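Local coordinates for protein Serpin48 (PDB 3OZQ) that inhibits SPE, a protease of insect innate immunity, with high specificity, and belongs to the serpin family of serine protease inhibitors, at residues Lys83-Tyr89 against Val362-Leu367; Asn102-Arg106 against Gln120-Val124; Ala133-Asn137 against Asn150-Pro154; Tyr211-His215 against Pro256-Thr260. All coordinates share one frame; numbering follows the deposited sequence.

Contact 1 of 4, residues Lys83-Tyr89 against Val362-Leu367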
loop_
_atom_site.group_PDB
_atom_site.type_symbol
_atom_site.label_atom_id
_atom_site.label_comp_id
_atom_site.label_asym_id
_atom_site.label_seq_id
_atom_site.Cartn_x
_atom_site.Cartn_y
_atom_site.Cartn_z
ATOM N N LYS A 83 5.948 -13.876 5.385
ATOM C CA LYS A 83 6.556 -14.142 4.081
ATOM C C LYS A 83 7.056 -12.886 3.363
ATOM O O LYS A 83 7.954 -12.960 2.525
ATOM C CB LYS A 83 5.589 -14.922 3.191
ATOM C CG LYS A 83 5.296 -16.317 3.712
ATOM C CD LYS A 83 4.223 -17.012 2.900
ATOM C CE LYS A 83 3.937 -18.395 3.471
ATOM N NZ LYS A 83 3.041 -19.200 2.594
ATOM N N LEU A 84 6.482 -11.734 3.688
ATOM C CA LEU A 84 6.905 -10.483 3.062
ATOM C C LEU A 84 8.324 -10.088 3.498
ATOM O O LEU A 84 8.758 -8.943 3.309
ATOM C CB LEU A 84 5.903 -9.365 3.359
ATOM C CG LEU A 84 4.440 -9.764 3.138
ATOM C CD1 LEU A 84 3.534 -8.556 3.245
ATOM C CD2 LEU A 84 4.246 -10.444 1.812
ATOM N N THR A 85 9.026 -11.042 4.109
ATOM C CA THR A 85 10.461 -10.923 4.350
ATOM C C THR A 85 11.178 -12.013 3.559
ATOM O O THR A 85 10.928 -13.205 3.748
ATOM C CB THR A 85 10.832 -11.015 5.849
ATOM O OG1 THR A 85 12.253 -10.876 5.996
ATOM C CG2 THR A 85 10.383 -12.350 6.453
ATOM N N ASN A 86 12.056 -11.585 2.662
ATOM C CA ASN A 86 12.712 -12.466 1.712
ATOM C C ASN A 86 14.196 -12.161 1.784
ATOM O O ASN A 86 14.609 -11.208 2.453
ATOM C CB ASN A 86 12.175 -12.189 0.297
ATOM C CG ASN A 86 12.485 -13.309 -0.703
ATOM O OD1 ASN A 86 13.435 -13.222 -1.492
ATOM N ND2 ASN A 86 11.655 -14.348 -0.699
ATOM N N GLU A 87 15.001 -12.976 1.113
ATOM C CA GLU A 87 16.414 -12.690 0.992
ATOM C C GLU A 87 16.568 -11.633 -0.089
ATOM O O GLU A 87 17.443 -10.773 -0.010
ATOM C CB GLU A 87 17.182 -13.949 0.589
ATOM C CG GLU A 87 17.047 -15.106 1.557
ATOM C CD GLU A 87 17.823 -16.328 1.114
ATOM O OE1 GLU A 87 17.890 -16.592 -0.111
ATOM O OE2 GLU A 87 18.376 -17.022 1.994
ATOM N N GLU A 88 15.685 -11.701 -1.085
ATOM C CA GLU A 88 15.759 -10.861 -2.279
ATOM C C GLU A 88 15.055 -9.505 -2.159
ATOM O O GLU A 88 15.326 -8.597 -2.950
ATOM C CB GLU A 88 15.186 -11.615 -3.486
ATOM C CG GLU A 88 15.866 -12.946 -3.783
ATOM C CD GLU A 88 17.340 -12.799 -4.121
ATOM O OE1 GLU A 88 18.066 -13.809 -4.007
ATOM O OE2 GLU A 88 17.770 -11.685 -4.507
ATOM N N TYR A 89 14.141 -9.374 -1.199
ATOM C CA TYR A 89 13.357 -8.148 -1.057
ATOM C C TYR A 89 12.739 -7.996 0.329
ATOM O O TYR A 89 12.449 -8.990 1.003
ATOM C CB TYR A 89 12.250 -8.099 -2.106
ATOM C CG TYR A 89 11.208 -9.194 -1.975
ATOM C CD1 TYR A 89 10.265 -9.175 -0.950
ATOM C CD2 TYR A 89 11.155 -10.235 -2.892
ATOM C CE1 TYR A 89 9.306 -10.172 -0.844
ATOM C CE2 TYR A 89 10.206 -11.231 -2.792
ATOM C CZ TYR A 89 9.283 -11.199 -1.775
ATOM O OH TYR A 89 8.342 -12.205 -1.695
ATOM N N VAL A 362 3.236 -9.616 -4.381
ATOM C CA VAL A 362 4.117 -10.640 -3.859
ATOM C C VAL A 362 3.311 -11.918 -3.675
ATOM O O VAL A 362 2.341 -11.948 -2.915
ATOM C CB VAL A 362 4.765 -10.224 -2.536
ATOM C CG1 VAL A 362 5.472 -11.415 -1.904
ATOM C CG2 VAL A 362 5.737 -9.069 -2.762
ATOM N N LYS A 363 3.693 -12.962 -4.404
ATOM C CA LYS A 363 3.039 -14.256 -4.273
ATOM C C LYS A 363 1.538 -14.129 -4.503
ATOM O O LYS A 363 0.725 -14.615 -3.704
ATOM C CB LYS A 363 3.348 -14.854 -2.895
ATOM C CG LYS A 363 4.828 -14.720 -2.547
ATOM C CD LYS A 363 5.238 -15.525 -1.327
ATOM C CE LYS A 363 6.753 -15.443 -1.126
ATOM N NZ LYS A 363 7.244 -16.306 -0.008
ATOM N N GLY A 364 1.182 -13.457 -5.597
ATOM C CA GLY A 364 -0.206 -13.279 -5.993
ATOM C C GLY A 364 -0.944 -12.217 -5.187
ATOM O O GLY A 364 -2.085 -11.866 -5.489
ATOM N N MET A 365 -0.300 -11.688 -4.158
ATOM C CA MET A 365 -0.966 -10.665 -3.360
ATOM C C MET A 365 -0.483 -9.242 -3.656
ATOM O O MET A 365 0.715 -8.957 -3.608
ATOM C CB MET A 365 -0.813 -10.958 -1.881
ATOM C CG MET A 365 -1.728 -10.113 -1.017
ATOM S SD MET A 365 -1.490 -10.507 0.704
ATOM C CE MET A 365 0.207 -10.008 0.941
ATOM N N ILE A 366 -1.431 -8.360 -3.954
ATOM C CA ILE A 366 -1.132 -6.939 -4.136
ATOM C C ILE A 366 -0.699 -6.263 -2.828
ATOM O O ILE A 366 -1.431 -6.268 -1.842
ATOM C CB ILE A 366 -2.330 -6.194 -4.741
ATOM C CG1 ILE A 366 -2.644 -6.760 -6.128
ATOM C CG2 ILE A 366 -2.040 -4.675 -4.840
ATOM C CD1 ILE A 366 -3.860 -6.151 -6.784
ATOM N N LEU A 367 0.500 -5.687 -2.835
ATOM C CA LEU A 367 1.073 -4.999 -1.685
ATOM C C LEU A 367 0.914 -3.474 -1.745
ATOM O O LEU A 367 0.687 -2.820 -0.730
ATOM C CB LEU A 367 2.558 -5.336 -1.566
ATOM C CG LEU A 367 2.917 -6.422 -0.555
ATOM C CD1 LEU A 367 2.188 -7.719 -0.884
ATOM C CD2 LEU A 367 4.420 -6.623 -0.462
#

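Contact 2 of 4, residues Asn102-Arg106 against Gln120-Val124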
loop_
_atom_site.group_PDB
_atom_site.type_symbol
_atom_site.label_atom_id
_atom_site.label_comp_id
_atom_site.label_asym_id
_atom_site.label_seq_id
_atom_site.Cartn_x
_atom_site.Cartn_y
_atom_site.Cartn_z
ATOM N N ASN A 102 -4.885 7.757 29.719
ATOM C CA ASN A 102 -5.819 7.459 30.788
ATOM C C ASN A 102 -6.137 5.981 30.846
ATOM O O ASN A 102 -6.439 5.453 31.915
ATOM C CB ASN A 102 -7.103 8.272 30.617
ATOM C CG ASN A 102 -6.824 9.741 30.402
ATOM O OD1 ASN A 102 -6.338 10.145 29.334
ATOM N ND2 ASN A 102 -7.115 10.554 31.416
ATOM N N PHE A 103 -6.055 5.306 29.699
ATOM C CA PHE A 103 -6.472 3.916 29.640
ATOM C C PHE A 103 -5.308 3.010 29.249
ATOM O O PHE A 103 -5.023 2.805 28.062
ATOM C CB PHE A 103 -7.675 3.737 28.703
ATOM C CG PHE A 103 -8.779 4.744 28.917
ATOM C CD1 PHE A 103 -8.903 5.844 28.086
ATOM C CD2 PHE A 103 -9.690 4.590 29.945
ATOM C CE1 PHE A 103 -9.917 6.765 28.268
ATOM C CE2 PHE A 103 -10.705 5.518 30.142
ATOM C CZ PHE A 103 -10.817 6.605 29.306
ATOM N N SER A 104 -4.635 2.482 30.269
ATOM C CA SER A 104 -3.505 1.577 30.103
ATOM C C SER A 104 -3.804 0.445 29.121
ATOM O O SER A 104 -4.787 -0.279 29.265
ATOM C CB SER A 104 -3.099 0.990 31.457
ATOM O OG SER A 104 -2.589 1.999 32.310
ATOM N N VAL A 105 -2.942 0.296 28.124
ATOM C CA VAL A 105 -3.108 -0.761 27.146
ATOM C C VAL A 105 -2.937 -2.122 27.812
ATOM O O VAL A 105 -1.951 -2.361 28.516
ATOM C CB VAL A 105 -2.088 -0.616 26.004
ATOM C CG1 VAL A 105 -2.339 -1.680 24.928
ATOM C CG2 VAL A 105 -2.156 0.773 25.418
ATOM N N ARG A 106 -3.898 -3.011 27.583
ATOM C CA ARG A 106 -3.814 -4.376 28.089
ATOM C C ARG A 106 -2.615 -5.110 27.509
ATOM O O ARG A 106 -2.488 -5.242 26.290
ATOM C CB ARG A 106 -5.104 -5.142 27.784
ATOM C CG ARG A 106 -6.351 -4.431 28.279
ATOM C CD ARG A 106 -7.611 -5.214 27.972
ATOM N NE ARG A 106 -8.798 -4.369 28.090
ATOM C CZ ARG A 106 -9.412 -4.089 29.240
ATOM N NH1 ARG A 106 -8.947 -4.585 30.381
ATOM N NH2 ARG A 106 -10.489 -3.309 29.254
ATOM N N GLN A 120 2.858 -2.626 16.956
ATOM C CA GLN A 120 2.843 -2.562 18.413
ATOM C C GLN A 120 1.827 -1.566 18.930
ATOM O O GLN A 120 1.180 -0.877 18.148
ATOM C CB GLN A 120 4.235 -2.304 18.967
ATOM C CG GLN A 120 4.783 -0.958 18.702
ATOM C CD GLN A 120 6.262 -0.911 18.992
ATOM O OE1 GLN A 120 6.782 0.096 19.476
ATOM N NE2 GLN A 120 6.953 -2.005 18.691
ATOM N N SER A 121 1.657 -1.520 20.253
ATOM C CA SER A 121 0.702 -0.598 20.845
ATOM C C SER A 121 1.294 0.011 22.107
ATOM O O SER A 121 2.077 -0.629 22.812
ATOM C CB SER A 121 -0.624 -1.296 21.127
ATOM O OG SER A 121 -1.590 -0.386 21.628
ATOM N N GLU A 122 0.928 1.257 22.373
ATOM C CA GLU A 122 1.618 2.061 23.371
ATOM C C GLU A 122 0.717 3.203 23.824
ATOM O O GLU A 122 -0.070 3.731 23.029
ATOM C CB GLU A 122 2.926 2.582 22.762
ATOM C CG GLU A 122 3.707 3.577 23.590
ATOM C CD GLU A 122 5.135 3.737 23.090
ATOM O OE1 GLU A 122 5.658 4.883 23.078
ATOM O OE2 GLU A 122 5.744 2.705 22.718
ATOM N N ASN A 123 0.798 3.551 25.113
ATOM C CA ASN A 123 0.072 4.697 25.657
ATOM C C ASN A 123 0.826 5.975 25.389
ATOM O O ASN A 123 2.054 5.995 25.431
ATOM C CB ASN A 123 -0.154 4.567 27.177
ATOM C CG ASN A 123 -1.368 3.735 27.517
ATOM O OD1 ASN A 123 -2.502 4.156 27.302
ATOM N ND2 ASN A 123 -1.139 2.540 28.048
ATOM N N VAL A 124 0.091 7.050 25.128
ATOM C CA VAL A 124 0.714 8.337 24.866
ATOM C C VAL A 124 -0.248 9.417 25.307
ATOM O O VAL A 124 -1.462 9.255 25.190
ATOM C CB VAL A 124 1.077 8.523 23.353
ATOM C CG1 VAL A 124 -0.176 8.529 22.488
ATOM C CG2 VAL A 124 1.874 9.804 23.137
#

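Contact 3 of 4, residues Ala133-Asn137 against Asn150-Pro154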
loop_
_atom_site.group_PDB
_atom_site.type_symbol
_atom_site.label_atom_id
_atom_site.label_comp_id
_atom_site.label_asym_id
_atom_site.label_seq_id
_atom_site.Cartn_x
_atom_site.Cartn_y
_atom_site.Cartn_z
ATOM N N ALA A 133 2.661 14.203 18.699
ATOM C CA ALA A 133 3.073 14.161 17.298
ATOM C C ALA A 133 4.559 13.843 17.119
ATOM O O ALA A 133 4.919 12.920 16.387
ATOM C CB ALA A 133 2.732 15.464 16.617
ATOM N N LYS A 134 5.423 14.603 17.783
ATOM C CA LYS A 134 6.862 14.362 17.674
ATOM C C LYS A 134 7.248 12.943 18.109
ATOM O O LYS A 134 8.063 12.280 17.479
ATOM C CB LYS A 134 7.653 15.398 18.487
ATOM C CG LYS A 134 9.152 15.280 18.274
ATOM C CD LYS A 134 9.927 16.431 18.893
ATOM C CE LYS A 134 11.368 16.449 18.380
ATOM N NZ LYS A 134 11.463 16.880 16.949
ATOM N N LEU A 135 6.643 12.487 19.192
ATOM C CA LEU A 135 6.939 11.182 19.766
ATOM C C LEU A 135 6.605 10.090 18.753
ATOM O O LEU A 135 7.426 9.216 18.474
ATOM C CB LEU A 135 6.125 10.996 21.053
ATOM C CG LEU A 135 6.281 9.809 22.011
ATOM C CD1 LEU A 135 5.324 8.674 21.656
ATOM C CD2 LEU A 135 7.725 9.328 22.081
ATOM N N MET A 136 5.395 10.157 18.210
ATOM C CA MET A 136 4.938 9.179 17.230
ATOM C C MET A 136 5.806 9.241 15.976
ATOM O O MET A 136 6.255 8.217 15.484
ATOM C CB MET A 136 3.465 9.407 16.892
ATOM C CG MET A 136 2.548 9.179 18.075
ATOM S SD MET A 136 0.824 9.611 17.776
ATOM C CE MET A 136 0.361 8.375 16.599
ATOM N N ASN A 137 6.069 10.449 15.483
ATOM C CA ASN A 137 6.899 10.613 14.291
ATOM C C ASN A 137 8.331 10.143 14.475
ATOM O O ASN A 137 8.951 9.651 13.538
ATOM C CB ASN A 137 6.893 12.070 13.819
ATOM C CG ASN A 137 5.530 12.508 13.337
ATOM O OD1 ASN A 137 4.663 11.673 13.062
ATOM N ND2 ASN A 137 5.327 13.817 13.229
ATOM N N ASN A 150 7.589 12.996 9.656
ATOM C CA ASN A 150 6.419 13.828 9.844
ATOM C C ASN A 150 5.132 13.159 9.413
ATOM O O ASN A 150 4.301 13.770 8.746
ATOM C CB ASN A 150 6.608 15.144 9.087
ATOM C CG ASN A 150 7.714 15.978 9.675
ATOM O OD1 ASN A 150 7.534 16.597 10.720
ATOM N ND2 ASN A 150 8.877 15.976 9.029
ATOM N N LEU A 151 4.968 11.901 9.789
ATOM C CA LEU A 151 3.749 11.189 9.450
ATOM C C LEU A 151 2.534 11.869 10.070
ATOM O O LEU A 151 1.559 12.151 9.378
ATOM C CB LEU A 151 3.829 9.723 9.887
ATOM C CG LEU A 151 2.675 8.840 9.398
ATOM C CD1 LEU A 151 3.123 7.388 9.222
ATOM C CD2 LEU A 151 1.480 8.945 10.335
ATOM N N VAL A 152 2.605 12.120 11.376
ATOM C CA VAL A 152 1.498 12.719 12.132
ATOM C C VAL A 152 1.619 14.236 12.080
ATOM O O VAL A 152 2.655 14.806 12.442
ATOM C CB VAL A 152 1.500 12.270 13.612
ATOM C CG1 VAL A 152 0.410 13.009 14.418
ATOM C CG2 VAL A 152 1.318 10.748 13.725
ATOM N N ASP A 153 0.569 14.880 11.592
ATOM C CA ASP A 153 0.471 16.327 11.627
ATOM C C ASP A 153 -0.230 16.690 12.924
ATOM O O ASP A 153 -1.408 16.378 13.100
ATOM C CB ASP A 153 -0.325 16.823 10.423
ATOM C CG ASP A 153 -0.654 18.309 10.505
ATOM O OD1 ASP A 153 -0.975 18.885 9.452
ATOM O OD2 ASP A 153 -0.604 18.896 11.610
ATOM N N PRO A 154 0.493 17.355 13.842
ATOM C CA PRO A 154 -0.023 17.581 15.193
ATOM C C PRO A 154 -1.412 18.213 15.191
ATOM O O PRO A 154 -2.166 18.058 16.146
ATOM C CB PRO A 154 1.017 18.520 15.814
ATOM C CG PRO A 154 1.697 19.149 14.679
ATOM C CD PRO A 154 1.747 18.091 13.612
HETATM O O HOH W 1 7.473 10.246 10.759
#

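Contact 4 of 4, residues Tyr211-His215 against Pro256-Thr260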
loop_
_atom_site.group_PDB
_atom_site.type_symbol
_atom_site.label_atom_id
_atom_site.label_comp_id
_atom_site.label_asym_id
_atom_site.label_seq_id
_atom_site.Cartn_x
_atom_site.Cartn_y
_atom_site.Cartn_z
ATOM N N TYR A 211 3.002 -10.331 -20.423
ATOM C CA TYR A 211 2.408 -9.287 -21.233
ATOM C C TYR A 211 0.978 -9.678 -21.544
ATOM O O TYR A 211 0.669 -10.861 -21.683
ATOM C CB TYR A 211 3.221 -9.144 -22.525
ATOM C CG TYR A 211 2.653 -8.179 -23.538
ATOM C CD1 TYR A 211 3.117 -6.872 -23.613
ATOM C CD2 TYR A 211 1.662 -8.577 -24.430
ATOM C CE1 TYR A 211 2.608 -5.981 -24.548
ATOM C CE2 TYR A 211 1.143 -7.692 -25.367
ATOM C CZ TYR A 211 1.623 -6.399 -25.422
ATOM O OH TYR A 211 1.116 -5.513 -26.348
ATOM N N TYR A 212 0.100 -8.692 -21.652
ATOM C CA TYR A 212 -1.295 -8.981 -21.955
ATOM C C TYR A 212 -1.997 -7.801 -22.602
ATOM O O TYR A 212 -1.812 -6.655 -22.201
ATOM C CB TYR A 212 -2.046 -9.398 -20.687
ATOM C CG TYR A 212 -3.420 -9.955 -20.961
ATOM C CD1 TYR A 212 -4.564 -9.229 -20.653
ATOM C CD2 TYR A 212 -3.573 -11.208 -21.541
ATOM C CE1 TYR A 212 -5.825 -9.738 -20.915
ATOM C CE2 TYR A 212 -4.826 -11.726 -21.804
ATOM C CZ TYR A 212 -5.947 -10.987 -21.494
ATOM O OH TYR A 212 -7.192 -11.514 -21.758
ATOM N N GLU A 213 -2.817 -8.085 -23.604
ATOM C CA GLU A 213 -3.619 -7.043 -24.220
ATOM C C GLU A 213 -5.070 -7.242 -23.822
ATOM O O GLU A 213 -5.730 -8.166 -24.303
ATOM C CB GLU A 213 -3.456 -7.060 -25.746
ATOM C CG GLU A 213 -2.065 -6.627 -26.231
ATOM C CD GLU A 213 -1.842 -6.896 -27.720
ATOM O OE1 GLU A 213 -0.685 -6.763 -28.187
ATOM O OE2 GLU A 213 -2.824 -7.248 -28.415
ATOM N N CYS A 214 -5.556 -6.389 -22.920
ATOM C CA CYS A 214 -6.940 -6.462 -22.469
ATOM C C CYS A 214 -7.833 -5.673 -23.408
ATOM O O CYS A 214 -7.748 -4.447 -23.477
ATOM C CB CYS A 214 -7.097 -5.946 -21.029
ATOM S SG CYS A 214 -8.727 -6.323 -20.287
ATOM N N HIS A 215 -8.698 -6.383 -24.120
ATOM C CA HIS A 215 -9.532 -5.764 -25.144
ATOM C C HIS A 215 -10.730 -5.001 -24.576
ATOM O O HIS A 215 -11.093 -3.943 -25.092
ATOM C CB HIS A 215 -9.961 -6.801 -26.193
ATOM C CG HIS A 215 -8.816 -7.358 -26.987
ATOM N ND1 HIS A 215 -8.351 -8.646 -26.824
ATOM C CD2 HIS A 215 -8.031 -6.795 -27.939
ATOM C CE1 HIS A 215 -7.336 -8.855 -27.645
ATOM N NE2 HIS A 215 -7.121 -7.747 -28.332
ATOM N N PRO A 256 -6.614 -10.477 -11.976
ATOM C CA PRO A 256 -5.547 -11.299 -12.553
ATOM C C PRO A 256 -5.888 -11.656 -14.000
ATOM O O PRO A 256 -7.056 -11.895 -14.323
ATOM C CB PRO A 256 -5.566 -12.560 -11.682
ATOM C CG PRO A 256 -6.334 -12.182 -10.451
ATOM C CD PRO A 256 -7.339 -11.182 -10.911
ATOM N N HIS A 257 -4.882 -11.676 -14.863
ATOM C CA HIS A 257 -5.105 -11.973 -16.272
ATOM C C HIS A 257 -4.189 -13.089 -16.749
ATOM O O HIS A 257 -3.189 -13.402 -16.099
ATOM C CB HIS A 257 -4.894 -10.724 -17.129
ATOM C CG HIS A 257 -5.891 -9.637 -16.875
ATOM N ND1 HIS A 257 -7.196 -9.704 -17.314
ATOM C CD2 HIS A 257 -5.773 -8.452 -16.229
ATOM C CE1 HIS A 257 -7.839 -8.608 -16.951
ATOM N NE2 HIS A 257 -6.997 -7.831 -16.292
ATOM N N ASN A 258 -4.537 -13.681 -17.888
ATOM C CA ASN A 258 -3.741 -14.748 -18.485
ATOM C C ASN A 258 -2.477 -14.204 -19.130
ATOM O O ASN A 258 -2.327 -14.243 -20.353
ATOM C CB ASN A 258 -4.561 -15.500 -19.538
ATOM C CG ASN A 258 -5.875 -16.025 -18.991
ATOM O OD1 ASN A 258 -6.005 -17.215 -18.691
ATOM N ND2 ASN A 258 -6.858 -15.138 -18.855
ATOM N N LEU A 259 -1.569 -13.698 -18.305
ATOM C CA LEU A 259 -0.348 -13.080 -18.810
ATOM C C LEU A 259 0.641 -14.137 -19.296
ATOM O O LEU A 259 0.913 -15.113 -18.597
ATOM C CB LEU A 259 0.291 -12.213 -17.722
ATOM C CG LEU A 259 -0.667 -11.246 -17.014
ATOM C CD1 LEU A 259 -0.171 -10.927 -15.611
ATOM C CD2 LEU A 259 -0.856 -9.974 -17.817
ATOM N N THR A 260 1.172 -13.941 -20.496
ATOM C CA THR A 260 2.163 -14.858 -21.047
ATOM C C THR A 260 3.426 -14.099 -21.415
ATOM O O THR A 260 3.379 -12.901 -21.687
ATOM C CB THR A 260 1.636 -15.579 -22.297
ATOM O OG1 THR A 260 1.125 -14.610 -23.227
ATOM C CG2 THR A 260 0.529 -16.551 -21.921
HETATM O O HOH W 2 -7.411 -12.340 -19.081
#

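Contact 1 of 4, residues Lys83-Tyr89 against Val362-Leu367
The tight β-hairpin of strands 356-362 and 365-372, closed by a type I' turn from V362 to M365, packs its side chains against L84 and Y89 of the loop that follows helix 70-83. L84 has left helical geometry, and its two methyls reach different parts of the hairpin: CD2 lies 4.0 Å from V362 CG1 and 4.2 Å from M365 CE, while CD1 meets L367 CD2 at 4.3 Å. Y89 approaches V362 from the opposite direction. Its CG sits between the backbone N and the carbonyl carbon (chi1 64°), which folds the ring back over N86, whose CB lies 3.5 Å above the ring centre. The hydroxyl end then abuts V362, with OH 3.0 Å from CG1, and the buried oxygen has no polar partner. An alanine in place of Y89 would probably leave a gap beside V362 and strip N86 CB of its ring cover. On the exposed side, K363 passes its CE 3.7 Å from Y89 OH and crosses K83 at about a right angle. F39 of helix 38-50 packs on both L84 and M365, V15 of helix 10-29 adds to M365, and A230 borders Y89 and V362.

Contact 2 of 4, residues Asn102-Arg106 against Gln120-Val124
V105 packs against S121 and N123 at the margin of the large serpin β-sheet A, where the loop between strand 90-100 and helix 107-115 runs beside strand 120-124. The tight part is built round this valine, which faces the strand and comes nearest to it at N123, with the two CA atoms 6.5 Å apart. With CG1 anti to the backbone N (chi1 -176°), that methyl is directed to S121, while CG2 lies mainly against N123 and also borders S121. CG2 is 3.7 Å from N123 CG and 4.1 Å from E122 C, the valine and asparagine side chains sliding past each other in opposite directions. The N123 side chain also reaches the loop backbone, its CG lying 3.8 Å from F103 O. V99 of strand 90-100 and Q110 of helix 107-115 also pack on V105, while V99 and F109 border S121.

The outer side is much looser. S104 directs its side chain away from the strand and is exposed. The F103 ring leads away from the strand toward A302, D307 and L308. E122 likewise points away from the loop, and its carboxylate forms a salt bridge with K96. R106 takes the N-cap position of helix 107-115 and donates from NE to S299 O, a bond that links this turn to a distant part of the chain. Back in the tight part, the S121 hydroxyl is satisfied by I97 O, and its OG still touches the valine, 3.6 Å from V105 CG1 and 4.0 Å from V105 CG2.

Contact 3 of 4, residues Ala133-Asn137 against Asn150-Pro154
Residues A133-N137, within helix 129-143, run antiparallel to the loop N150-P154, so that the CA atoms of A133 and P154 are 5.1 Å apart at one end and those of N137 and N150 5.5 Å apart at the other. After N150, with its positive phi, and L151 in helical geometry, the chain straightens at V152 and D153, bringing the V152 peptide level with N137.

N137 binds that residue at both of its backbone polar groups. OD1 accepts from V152 N at 2.7 Å, the N-H pointing almost straight at it (164°) though tilted from the carbonyl plane, and ND2 donates to V152 O at 3.0 Å. The second bond is straighter still, at 175°, and lies in the plane of both amide and carbonyl, on a lone pair of V152 O. The carboxamide thus pairs with V152 much as a neighbouring strand would, and the two bonds fix its rotation. A water donating to N137 O and accepting from L151 N adds a bridge.

Beyond the amide the contact is apolar. The branches of V152 separate, CG1 lying 4.0 Å from A133 CB and CG2 3.8 Å from M136 CE, which a bend at the methionine's last torsion (chi3 68°) brings to it. A133 CB also meets P154 CB at 3.6 Å. Beneath, M136 packs on Y98, V164 and I166, and L151 on I166, A168 and V314. Helix 129-143 corresponds to helix F of serpins, and the loop after it returns across sheet A, whose strands 163-174 and 310-321 pair directly, as in the native, uncleaved form.

Contact 4 of 4, residues Tyr211-His215 against Pro256-Thr260
This surface contact joins Y211 and Y212, near the end of strand 207-214, to the chain just entering strand 260-278, and it is part antiparallel bridge, part aromatic packing. Y211 and T260 form a hydrogen-bonded pair: Y211 N donates to T260 O at 2.9 Å, and T260 N returns a weak bond to Y211 O at 3.3 Å. An inverse gamma turn at N258 precedes the bridge. The Y212 ring, its CG anti to the backbone N (chi1 -169°), lies against H257, whose CB sits over one face, 4.1 Å from the Y212 ring centroid, in a CH-pi contact. The two rings are nearly parallel (14°) but slid apart and barely overlap, with centroids 5.2 Å from each other. C214 SG comes obliquely to the imidazole, 4.1 Å from H257 CE1. One water connects Y212 OH, weakly, with H257 ND1 at 3.2 Å, and accepts from N258 ND2 at 2.9 Å. With an alanine at Y212, H257 CB would probably lose its aromatic cover and the water one of its three partners. Little beyond the single bridge couples the backbones, so the aromatic contact and the shared water probably provide much of the cohesion here.

How the contacts relate
From the N terminus, contact 1 opens first, at residues 83-89, and closes last, at the hairpin 362-367, so its loop of 272 residues encloses the other three. Within it, contacts 2, 3 and 4 follow in series without crossing. Contact 2 closes a short loop around helix 107-115, contact 3 another from helix 129-143 to the segment behind it, and contact 4 a longer one through strands 219-225 and 231-237. Contacts 2 and 3 touch through L135 CD1 and V124 CG2, 3.9 Å apart, joining the edge of sheet A to the helix on it. Contact 4 lies across the chain's centre from both, its centre about 48 Å from that of contact 2.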